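Local coordinates for ancylostoma secreted protein 1 (Necator americanus, PDB 3NT8), which is a secreted two-CAP-domain protein of the hookworm, probably associated with the transition of infective larvae to parasitism, at residues A194-Y204 with C209-G217; N151-C162 with C175-Q186. All coordinates share one frame; numbering follows the deposited sequence.

Both interactions lie in the first 217 residues of this two-CAP-domain chain, and they follow one another in sequence. Interaction 2 closes before interaction 1 opens. Interaction 2 is buried. It joins helix 147-153, the hairpin of strands 159-167 and 170-177, the two middle strands of a four-stranded mixed sheet, and the loop that follows strand 170-177. Interaction 1 is partly buried. It ties the loop after strand 190-191 to the small two-stranded sheet 208-210 and 213-215. Their centres lie about 17 Å apart, yet they touch: Tyr204 OH probably bonds to Glu156 O, and Lys216 CB packs on Thr158 CG2. The disulfide-linked loop and hairpin of interaction 1 thus rest against Glu156 and Thr158 of interaction 2.

Interaction 1 of 2, residues A194-Y204 with C209-G217; sequences ACQTGADCSTY and CEDGLCTKG
Two cysteines turn their sulfurs differently to meet: Cys195 holds SG between its backbone N and carbonyl carbon (chi1 69°), while Cys209 swings SG away from its own N (chi1 179°). The resulting disulfide has a chi3 of 88°. Cys201 and Cys214 form a second disulfide of opposite hand. The two bridges pack together, with Cys195 SG 3.8 Å from Cys214 SG.

At the turn, Ala194 CB lies 3.7 Å from Gly212 CA. Water also links the backbones here: one molecule donates to Cys195 O and accepts from Gly212 N. Gly212 sits in a type I' turn from Glu210 to Leu213. On the loop side, Asp200 OD2 takes two backbone N-H groups. Gln196 N reaches it at 2.7 Å on the anti side, and Thr197 N at 3.1 Å from above the carboxylate plane. The two bonds hold the backbone of Gln196 and Thr197 to Asp200.

At the far end Lys216 lays its CD over a face of the Tyr204 ring, 3.8 Å from the centroid. Its NZ makes an off-centre cation-pi contact at 4.5 Å from that centroid and a salt bridge to Asp219. Tyr70 meets the Tyr204 ring edge-to-face. Two disulfides, first cysteine to third and second to fourth, tie a loop to a two-stranded beta hairpin, a pattern consistent with the hinge region of cysteine-rich secretory proteins.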
loop_
_atom_site.group_PDB
_atom_site.type_symbol
_atom_site.label_atom_id
_atom_site.label_comp_id
_atom_site.label_asym_id
_atom_site.label_seq_id
_atom_site.Cartn_x
_atom_site.Cartn_y
_atom_site.Cartn_z
ATOM N N ALA A 194 -19.517 -6.382 -2.097
ATOM C CA ALA A 194 -19.435 -4.968 -2.380
ATOM C C ALA A 194 -20.234 -4.200 -1.336
ATOM O O ALA A 194 -21.180 -4.747 -0.770
ATOM C CB ALA A 194 -19.978 -4.707 -3.752
ATOM N N CYS A 195 -19.868 -2.943 -1.101
ATOM C CA CYS A 195 -20.495 -2.173 -0.069
ATOM C C CYS A 195 -21.991 -2.011 -0.282
ATOM O O CYS A 195 -22.472 -1.901 -1.442
ATOM C CB CYS A 195 -19.827 -0.792 0.094
ATOM S SG CYS A 195 -20.087 0.380 -1.324
ATOM N N GLN A 196 -22.704 -1.969 0.852
ATOM C CA GLN A 196 -24.139 -1.786 0.892
ATOM C C GLN A 196 -24.452 -0.394 1.384
ATOM O O GLN A 196 -25.316 0.272 0.845
ATOM C CB GLN A 196 -24.771 -2.860 1.791
ATOM C CG GLN A 196 -24.415 -4.308 1.352
ATOM C CD GLN A 196 -24.865 -4.588 -0.106
ATOM O OE1 GLN A 196 -26.058 -4.451 -0.437
ATOM N NE2 GLN A 196 -23.911 -4.985 -0.970
ATOM N N THR A 197 -23.756 0.033 2.428
ATOM C CA THR A 197 -23.807 1.397 2.888
ATOM C C THR A 197 -22.365 1.886 3.023
ATOM O O THR A 197 -21.406 1.152 2.777
ATOM C CB THR A 197 -24.445 1.507 4.297
ATOM O OG1 THR A 197 -23.627 0.775 5.212
ATOM C CG2 THR A 197 -25.890 0.938 4.320
ATOM N N GLY A 198 -22.216 3.136 3.427
ATOM C CA GLY A 198 -20.912 3.708 3.543
ATOM C C GLY A 198 -20.169 3.176 4.753
ATOM O O GLY A 198 -18.955 3.276 4.837
ATOM N N ALA A 199 -20.894 2.586 5.678
ATOM C CA ALA A 199 -20.280 1.964 6.854
ATOM C C ALA A 199 -19.477 0.729 6.482
ATOM O O ALA A 199 -18.662 0.265 7.301
ATOM C CB ALA A 199 -21.332 1.590 7.821
ATOM N N ASP A 200 -19.694 0.210 5.261
ATOM C CA ASP A 200 -18.986 -1.004 4.816
ATOM C C ASP A 200 -17.623 -0.705 4.239
ATOM O O ASP A 200 -16.844 -1.635 3.935
ATOM C CB ASP A 200 -19.735 -1.798 3.772
ATOM C CG ASP A 200 -21.012 -2.344 4.255
ATOM O OD1 ASP A 200 -21.056 -2.924 5.342
ATOM O OD2 ASP A 200 -21.972 -2.208 3.491
ATOM N N CYS A 201 -17.328 0.581 4.083
ATOM C CA CYS A 201 -16.067 0.952 3.481
ATOM C C CYS A 201 -15.065 1.284 4.566
ATOM O O CYS A 201 -15.242 2.274 5.288
ATOM C CB CYS A 201 -16.261 2.119 2.562
ATOM S SG CYS A 201 -17.592 1.846 1.371
ATOM N N SER A 202 -14.027 0.446 4.672
ATOM C CA SER A 202 -13.108 0.445 5.808
ATOM C C SER A 202 -11.810 1.172 5.523
ATOM O O SER A 202 -11.132 1.622 6.456
ATOM C CB SER A 202 -12.861 -0.999 6.321
ATOM O OG SER A 202 -12.057 -1.758 5.402
ATOM N N THR A 203 -11.493 1.363 4.242
ATOM C CA THR A 203 -10.274 2.018 3.837
ATOM C C THR A 203 -10.188 3.490 4.284
ATOM O O THR A 203 -9.203 3.900 4.903
ATOM C CB THR A 203 -10.059 1.909 2.319
ATOM O OG1 THR A 203 -10.358 0.565 1.911
ATOM C CG2 THR A 203 -8.567 2.223 1.994
ATOM N N TYR A 204 -11.232 4.263 4.004
ATOM C CA TYR A 204 -11.257 5.640 4.468
ATOM C C TYR A 204 -12.474 5.928 5.325
ATOM O O TYR A 204 -13.575 5.538 4.997
ATOM C CB TYR A 204 -11.159 6.643 3.305
ATOM C CG TYR A 204 -9.993 6.379 2.387
ATOM C CD1 TYR A 204 -8.737 6.886 2.682
ATOM C CD2 TYR A 204 -10.134 5.606 1.229
ATOM C CE1 TYR A 204 -7.647 6.641 1.859
ATOM C CE2 TYR A 204 -9.035 5.349 0.391
ATOM C CZ TYR A 204 -7.793 5.864 0.721
ATOM O OH TYR A 204 -6.682 5.623 -0.076
ATOM N N CYS A 209 -21.277 5.134 -0.175
ATOM C CA CYS A 209 -21.408 3.926 -0.983
ATOM C C CYS A 209 -22.413 4.100 -2.095
ATOM O O CYS A 209 -23.598 4.364 -1.825
ATOM C CB CYS A 209 -21.792 2.710 -0.137
ATOM S SG CYS A 209 -21.985 1.237 -1.179
ATOM N N GLU A 210 -21.953 3.976 -3.339
ATOM C CA GLU A 210 -22.803 4.132 -4.522
ATOM C C GLU A 210 -22.818 2.843 -5.305
ATOM O O GLU A 210 -21.879 2.557 -6.052
ATOM C CB GLU A 210 -22.273 5.227 -5.423
ATOM C CG GLU A 210 -22.727 6.593 -5.025
ATOM C CD GLU A 210 -22.178 7.654 -5.920
ATOM O OE1 GLU A 210 -21.950 7.345 -7.129
ATOM O OE2 GLU A 210 -21.999 8.788 -5.406
ATOM N N ASP A 211 -23.892 2.071 -5.164
ATOM C CA ASP A 211 -24.084 0.818 -5.932
ATOM C C ASP A 211 -22.786 -0.028 -5.966
ATOM O O ASP A 211 -22.227 -0.306 -7.030
ATOM C CB ASP A 211 -24.713 1.105 -7.337
ATOM C CG ASP A 211 -25.056 -0.175 -8.109
ATOM O OD1 ASP A 211 -25.435 -1.206 -7.485
ATOM O OD2 ASP A 211 -24.964 -0.167 -9.363
ATOM N N GLY A 212 -22.312 -0.429 -4.785
ATOM C CA GLY A 212 -21.127 -1.311 -4.670
ATOM C C GLY A 212 -19.754 -0.634 -4.729
ATOM O O GLY A 212 -18.723 -1.291 -4.555
ATOM N N LEU A 213 -19.733 0.672 -4.984
ATOM C CA LEU A 213 -18.469 1.398 -5.024
ATOM C C LEU A 213 -18.407 2.326 -3.847
ATOM O O LEU A 213 -19.348 3.102 -3.602
ATOM C CB LEU A 213 -18.239 2.195 -6.352
ATOM C CG LEU A 213 -17.999 1.402 -7.663
ATOM C CD1 LEU A 213 -17.892 2.320 -8.899
ATOM C CD2 LEU A 213 -16.790 0.497 -7.532
ATOM N N CYS A 214 -17.315 2.224 -3.095
ATOM C CA CYS A 214 -17.077 3.173 -2.016
ATOM C C CYS A 214 -16.726 4.539 -2.543
ATOM O O CYS A 214 -16.133 4.637 -3.593
ATOM C CB CYS A 214 -15.986 2.645 -1.065
ATOM S SG CYS A 214 -16.542 1.160 -0.215
ATOM N N THR A 215 -17.080 5.596 -1.819
ATOM C CA THR A 215 -16.793 6.944 -2.265
ATOM C C THR A 215 -16.055 7.738 -1.166
ATOM O O THR A 215 -16.558 7.885 -0.094
ATOM C CB THR A 215 -18.056 7.737 -2.736
ATOM O OG1 THR A 215 -18.943 7.954 -1.641
ATOM C CG2 THR A 215 -18.786 6.982 -3.888
ATOM N N LYS A 216 -14.855 8.218 -1.474
ATOM C CA LYS A 216 -14.012 8.860 -0.520
ATOM C C LYS A 216 -14.528 10.271 -0.292
ATOM O O LYS A 216 -14.844 10.976 -1.228
ATOM C CB LYS A 216 -12.545 8.829 -1.035
ATOM C CG LYS A 216 -11.531 9.799 -0.389
ATOM C CD LYS A 216 -11.007 9.266 0.910
ATOM C CE LYS A 216 -10.171 10.302 1.668
ATOM N NZ LYS A 216 -8.952 10.606 0.867
ATOM N N GLY A 217 -14.634 10.645 0.979
ATOM C CA GLY A 217 -15.055 11.993 1.320
ATOM C C GLY A 217 -13.880 12.944 1.339
ATOM O O GLY A 217 -12.764 12.577 0.939
HETATM O O HOH W 1 -16.787 -2.410 -2.628
HETATM O O HOH W 2 -24.543 -0.664 -2.536
#

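Interaction 2 of 2, residues N151-C162 with C175-Q186; sequences NMVYSETTKLGC and CIYNGVGYITNQ
Strands 159-162 and 175-177 run antiparallel, 160° between their directions, with Gly161 and Ile176 as the hydrogen-bonded pair and Leu160-Tyr177 and Cys162-Cys175 as non-hydrogen-bonded pairs. A disulfide joins Cys162 to Cys175 directly across the strands. On the same face Leu160 and Tyr177 point the same way, and Leu160 CD1 comes 3.6 Å from Tyr177 CE1. Asn151 covers one face of the Tyr177 ring with its CB, 3.9 Å from the centroid. The Tyr177 hydroxyl bonds to His44 of helix 34-52.

This hairpin forms the centre of the CAP-domain sheet, and helix 147-153 packs against its Tyr177 end. There the side-chain amide of Asn178 takes over from the regular strand pairing. Asn178 turns its CG between its backbone N and carbonyl carbon (chi1 70°), which brings the amide to the start of strand 159-167, at Thr158 and Lys159. Its OD1 accepts from Thr158 N at 3.1 Å on a lone pair and from Lys159 N at 2.8 Å from above the carbonyl plane. Its ND2 gives a nearly straight bond of 2.8 Å to Thr158 OG1, in the amide plane.

Farther along, Val180 O stands over the centre of the Tyr154 ring, 3.5 Å above its plane, and Gly181 CA lies over the same face. A water joins Asn151 O, Thr157 OG1 and Gly179 O. Asn151 OD1 approaches the edge of the Tyr182 ring, 3.3 Å from CD2, and is buried without a hydrogen-bond partner, whereas Asn151 ND2 bonds to Asn102.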
loop_
_atom_site.group_PDB
_atom_site.type_symbol
_atom_site.label_atom_id
_atom_site.label_comp_id
_atom_site.label_asym_id
_atom_site.label_seq_id
_atom_site.Cartn_x
_atom_site.Cartn_y
_atom_site.Cartn_z
ATOM N N ASN A 151 -3.305 -1.173 -12.047
ATOM C CA ASN A 151 -3.578 0.253 -11.883
ATOM C C ASN A 151 -5.027 0.614 -12.084
ATOM O O ASN A 151 -5.539 1.452 -11.371
ATOM C CB ASN A 151 -2.691 1.188 -12.772
ATOM C CG ASN A 151 -1.208 0.957 -12.539
ATOM O OD1 ASN A 151 -0.798 0.841 -11.405
ATOM N ND2 ASN A 151 -0.422 0.813 -13.623
ATOM N N MET A 152 -5.691 -0.047 -13.013
ATOM C CA MET A 152 -7.106 0.266 -13.290
ATOM C C MET A 152 -8.025 -0.194 -12.158
ATOM O O MET A 152 -9.002 0.488 -11.854
ATOM C CB MET A 152 -7.553 -0.339 -14.619
ATOM C CG MET A 152 -6.796 0.175 -15.808
ATOM S SD MET A 152 -7.535 -0.234 -17.440
ATOM C CE MET A 152 -9.181 0.517 -17.292
ATOM N N VAL A 153 -7.696 -1.327 -11.542
ATOM C CA VAL A 153 -8.604 -2.060 -10.668
ATOM C C VAL A 153 -8.299 -1.819 -9.203
ATOM O O VAL A 153 -9.149 -2.143 -8.332
ATOM C CB VAL A 153 -8.629 -3.612 -11.021
ATOM C CG1 VAL A 153 -7.530 -4.332 -10.340
ATOM C CG2 VAL A 153 -9.903 -4.265 -10.609
ATOM N N TYR A 154 -7.119 -1.252 -8.896
ATOM C CA TYR A 154 -6.658 -1.221 -7.523
ATOM C C TYR A 154 -7.616 -0.554 -6.565
ATOM O O TYR A 154 -7.882 0.624 -6.667
ATOM C CB TYR A 154 -5.253 -0.578 -7.428
ATOM C CG TYR A 154 -4.605 -0.754 -6.069
ATOM C CD1 TYR A 154 -4.321 -2.035 -5.576
ATOM C CD2 TYR A 154 -4.291 0.349 -5.277
ATOM C CE1 TYR A 154 -3.722 -2.208 -4.290
ATOM C CE2 TYR A 154 -3.696 0.191 -4.061
ATOM C CZ TYR A 154 -3.432 -1.083 -3.557
ATOM O OH TYR A 154 -2.837 -1.170 -2.327
ATOM N N SER A 155 -8.075 -1.289 -5.580
ATOM C CA SER A 155 -9.228 -0.863 -4.776
ATOM C C SER A 155 -9.027 0.414 -3.974
ATOM O O SER A 155 -9.990 1.152 -3.845
ATOM C CB SER A 155 -9.684 -2.016 -3.914
ATOM O OG SER A 155 -8.746 -2.359 -2.921
ATOM N N GLU A 156 -7.815 0.711 -3.470
ATOM C CA GLU A 156 -7.607 1.881 -2.634
ATOM C C GLU A 156 -7.411 3.139 -3.434
ATOM O O GLU A 156 -7.405 4.230 -2.868
ATOM C CB GLU A 156 -6.371 1.729 -1.698
ATOM C CG GLU A 156 -6.400 0.559 -0.828
ATOM C CD GLU A 156 -5.263 0.572 0.192
ATOM O OE1 GLU A 156 -4.950 -0.557 0.589
ATOM O OE2 GLU A 156 -4.677 1.659 0.539
ATOM N N THR A 157 -7.216 3.006 -4.735
ATOM C CA THR A 157 -7.123 4.212 -5.613
ATOM C C THR A 157 -8.424 4.991 -5.580
ATOM O O THR A 157 -9.487 4.415 -5.639
ATOM C CB THR A 157 -6.787 3.807 -7.056
ATOM O OG1 THR A 157 -5.547 3.086 -7.010
ATOM C CG2 THR A 157 -6.594 4.996 -7.951
ATOM N N THR A 158 -8.325 6.303 -5.486
ATOM C CA THR A 158 -9.478 7.179 -5.471
ATOM C C THR A 158 -9.412 8.268 -6.574
ATOM O O THR A 158 -10.438 8.877 -6.910
ATOM C CB THR A 158 -9.545 7.911 -4.113
ATOM O OG1 THR A 158 -8.304 8.598 -3.894
ATOM C CG2 THR A 158 -9.800 6.895 -2.954
ATOM N N LYS A 159 -8.213 8.551 -7.104
ATOM C CA LYS A 159 -8.087 9.661 -8.078
ATOM C C LYS A 159 -7.511 9.233 -9.430
ATOM O O LYS A 159 -6.606 8.384 -9.500
ATOM C CB LYS A 159 -7.265 10.812 -7.518
ATOM C CG LYS A 159 -7.995 11.722 -6.526
ATOM C CD LYS A 159 -7.319 13.103 -6.293
ATOM C CE LYS A 159 -6.158 13.104 -5.320
ATOM N NZ LYS A 159 -6.560 12.947 -3.878
ATOM N N LEU A 160 -8.030 9.843 -10.498
ATOM C CA LEU A 160 -7.702 9.461 -11.866
ATOM C C LEU A 160 -7.321 10.704 -12.683
ATOM O O LEU A 160 -7.975 11.741 -12.543
ATOM C CB LEU A 160 -8.917 8.797 -12.535
ATOM C CG LEU A 160 -8.712 8.412 -14.003
ATOM C CD1 LEU A 160 -7.639 7.383 -14.130
ATOM C CD2 LEU A 160 -10.001 7.959 -14.731
ATOM N N GLY A 161 -6.295 10.594 -13.539
ATOM C CA GLY A 161 -5.966 11.671 -14.486
ATOM C C GLY A 161 -5.500 11.111 -15.814
ATOM O O GLY A 161 -4.505 10.374 -15.866
ATOM N N CYS A 162 -6.219 11.432 -16.890
ATOM C CA CYS A 162 -5.817 10.907 -18.204
ATOM C C CYS A 162 -5.736 12.046 -19.255
ATOM O O CYS A 162 -6.416 13.080 -19.094
ATOM C CB CYS A 162 -6.754 9.791 -18.709
ATOM S SG CYS A 162 -7.255 8.447 -17.621
ATOM N N CYS A 175 -2.787 7.361 -18.577
ATOM C CA CYS A 175 -3.585 7.659 -17.377
ATOM C C CYS A 175 -2.629 7.451 -16.243
ATOM O O CYS A 175 -1.778 6.566 -16.309
ATOM C CB CYS A 175 -4.791 6.693 -17.191
ATOM S SG CYS A 175 -6.156 6.820 -18.333
ATOM N N ILE A 176 -2.770 8.301 -15.219
ATOM C CA ILE A 176 -2.025 8.187 -13.972
ATOM C C ILE A 176 -3.001 8.036 -12.819
ATOM O O ILE A 176 -4.160 8.463 -12.925
ATOM C CB ILE A 176 -1.086 9.423 -13.678
ATOM C CG1 ILE A 176 -1.784 10.732 -13.955
ATOM C CG2 ILE A 176 0.192 9.370 -14.453
ATOM C CD1 ILE A 176 -1.063 11.852 -13.333
ATOM N N TYR A 177 -2.539 7.423 -11.732
ATOM C CA TYR A 177 -3.436 6.961 -10.648
ATOM C C TYR A 177 -2.757 7.220 -9.340
ATOM O O TYR A 177 -1.575 6.975 -9.233
ATOM C CB TYR A 177 -3.678 5.438 -10.754
ATOM C CG TYR A 177 -4.190 4.989 -12.080
ATOM C CD1 TYR A 177 -5.553 4.680 -12.264
ATOM C CD2 TYR A 177 -3.332 4.781 -13.131
ATOM C CE1 TYR A 177 -5.996 4.220 -13.475
ATOM C CE2 TYR A 177 -3.793 4.312 -14.339
ATOM C CZ TYR A 177 -5.121 4.024 -14.503
ATOM O OH TYR A 177 -5.611 3.622 -15.697
ATOM N N ASN A 178 -3.488 7.694 -8.338
ATOM C CA ASN A 178 -2.910 7.978 -7.054
ATOM C C ASN A 178 -2.735 6.724 -6.150
ATOM O O ASN A 178 -2.629 6.855 -4.915
ATOM C CB ASN A 178 -3.730 9.038 -6.303
ATOM C CG ASN A 178 -5.119 8.515 -5.842
ATOM O OD1 ASN A 178 -5.651 7.548 -6.402
ATOM N ND2 ASN A 178 -5.711 9.178 -4.833
ATOM N N GLY A 179 -2.734 5.535 -6.751
ATOM C CA GLY A 179 -2.457 4.320 -5.997
ATOM C C GLY A 179 -1.598 3.421 -6.866
ATOM O O GLY A 179 -1.672 3.479 -8.119
ATOM N N VAL A 180 -0.829 2.567 -6.197
ATOM C CA VAL A 180 0.063 1.634 -6.849
ATOM C C VAL A 180 -0.475 0.168 -6.773
ATOM O O VAL A 180 -0.615 -0.405 -5.678
ATOM C CB VAL A 180 1.500 1.789 -6.228
ATOM C CG1 VAL A 180 2.483 0.827 -6.882
ATOM C CG2 VAL A 180 1.963 3.269 -6.393
ATOM N N GLY A 181 -0.761 -0.447 -7.924
ATOM C CA GLY A 181 -1.319 -1.812 -7.941
ATOM C C GLY A 181 -0.359 -2.904 -8.378
ATOM O O GLY A 181 -0.693 -4.100 -8.325
ATOM N N TYR A 182 0.839 -2.502 -8.798
ATOM C CA TYR A 182 1.857 -3.433 -9.227
ATOM C C TYR A 182 2.897 -3.864 -8.137
ATOM O O TYR A 182 4.048 -4.223 -8.455
ATOM C CB TYR A 182 2.524 -2.892 -10.480
ATOM C CG TYR A 182 2.970 -1.454 -10.357
ATOM C CD1 TYR A 182 4.180 -1.162 -9.733
ATOM C CD2 TYR A 182 2.206 -0.392 -10.870
ATOM C CE1 TYR A 182 4.615 0.132 -9.597
ATOM C CE2 TYR A 182 2.648 0.942 -10.759
ATOM C CZ TYR A 182 3.871 1.181 -10.115
ATOM O OH TYR A 182 4.394 2.452 -9.913
ATOM N N ILE A 183 2.526 -3.862 -6.860
ATOM C CA ILE A 183 3.492 -4.286 -5.839
ATOM C C ILE A 183 3.376 -5.816 -5.743
ATOM O O ILE A 183 2.278 -6.333 -5.704
ATOM C CB ILE A 183 3.224 -3.634 -4.477
ATOM C CG1 ILE A 183 3.266 -2.099 -4.527
ATOM C CG2 ILE A 183 4.147 -4.186 -3.441
ATOM C CD1 ILE A 183 4.525 -1.455 -4.992
ATOM N N THR A 184 4.507 -6.530 -5.773
ATOM C CA THR A 184 4.499 -8.019 -5.793
ATOM C C THR A 184 3.801 -8.636 -4.550
ATOM O O THR A 184 4.060 -8.224 -3.410
ATOM C CB THR A 184 5.923 -8.615 -5.947
ATOM O OG1 THR A 184 6.655 -7.908 -6.962
ATOM C CG2 THR A 184 5.855 -10.146 -6.297
ATOM N N ASN A 185 2.870 -9.570 -4.813
ATOM C CA ASN A 185 2.110 -10.300 -3.802
ATOM C C ASN A 185 1.095 -9.488 -2.962
ATOM O O ASN A 185 0.489 -10.041 -2.012
ATOM C CB ASN A 185 3.070 -11.111 -2.886
ATOM C CG ASN A 185 3.795 -12.247 -3.657
ATOM O OD1 ASN A 185 5.006 -12.364 -3.593
ATOM N ND2 ASN A 185 3.043 -13.048 -4.400
ATOM N N GLN A 186 0.961 -8.184 -3.263
ATOM C CA GLN A 186 -0.074 -7.323 -2.622
ATOM C C GLN A 186 -1.399 -7.534 -3.366
ATOM O O GLN A 186 -1.398 -7.600 -4.592
ATOM C CB GLN A 186 0.315 -5.848 -2.715
ATOM C CG GLN A 186 -0.810 -4.823 -2.372
ATOM C CD GLN A 186 -0.362 -3.375 -2.570
ATOM O OE1 GLN A 186 -0.280 -2.906 -3.724
ATOM N NE2 GLN A 186 -0.050 -2.670 -1.473
HETATM O O HOH W 3 -4.211 2.172 -9.144
#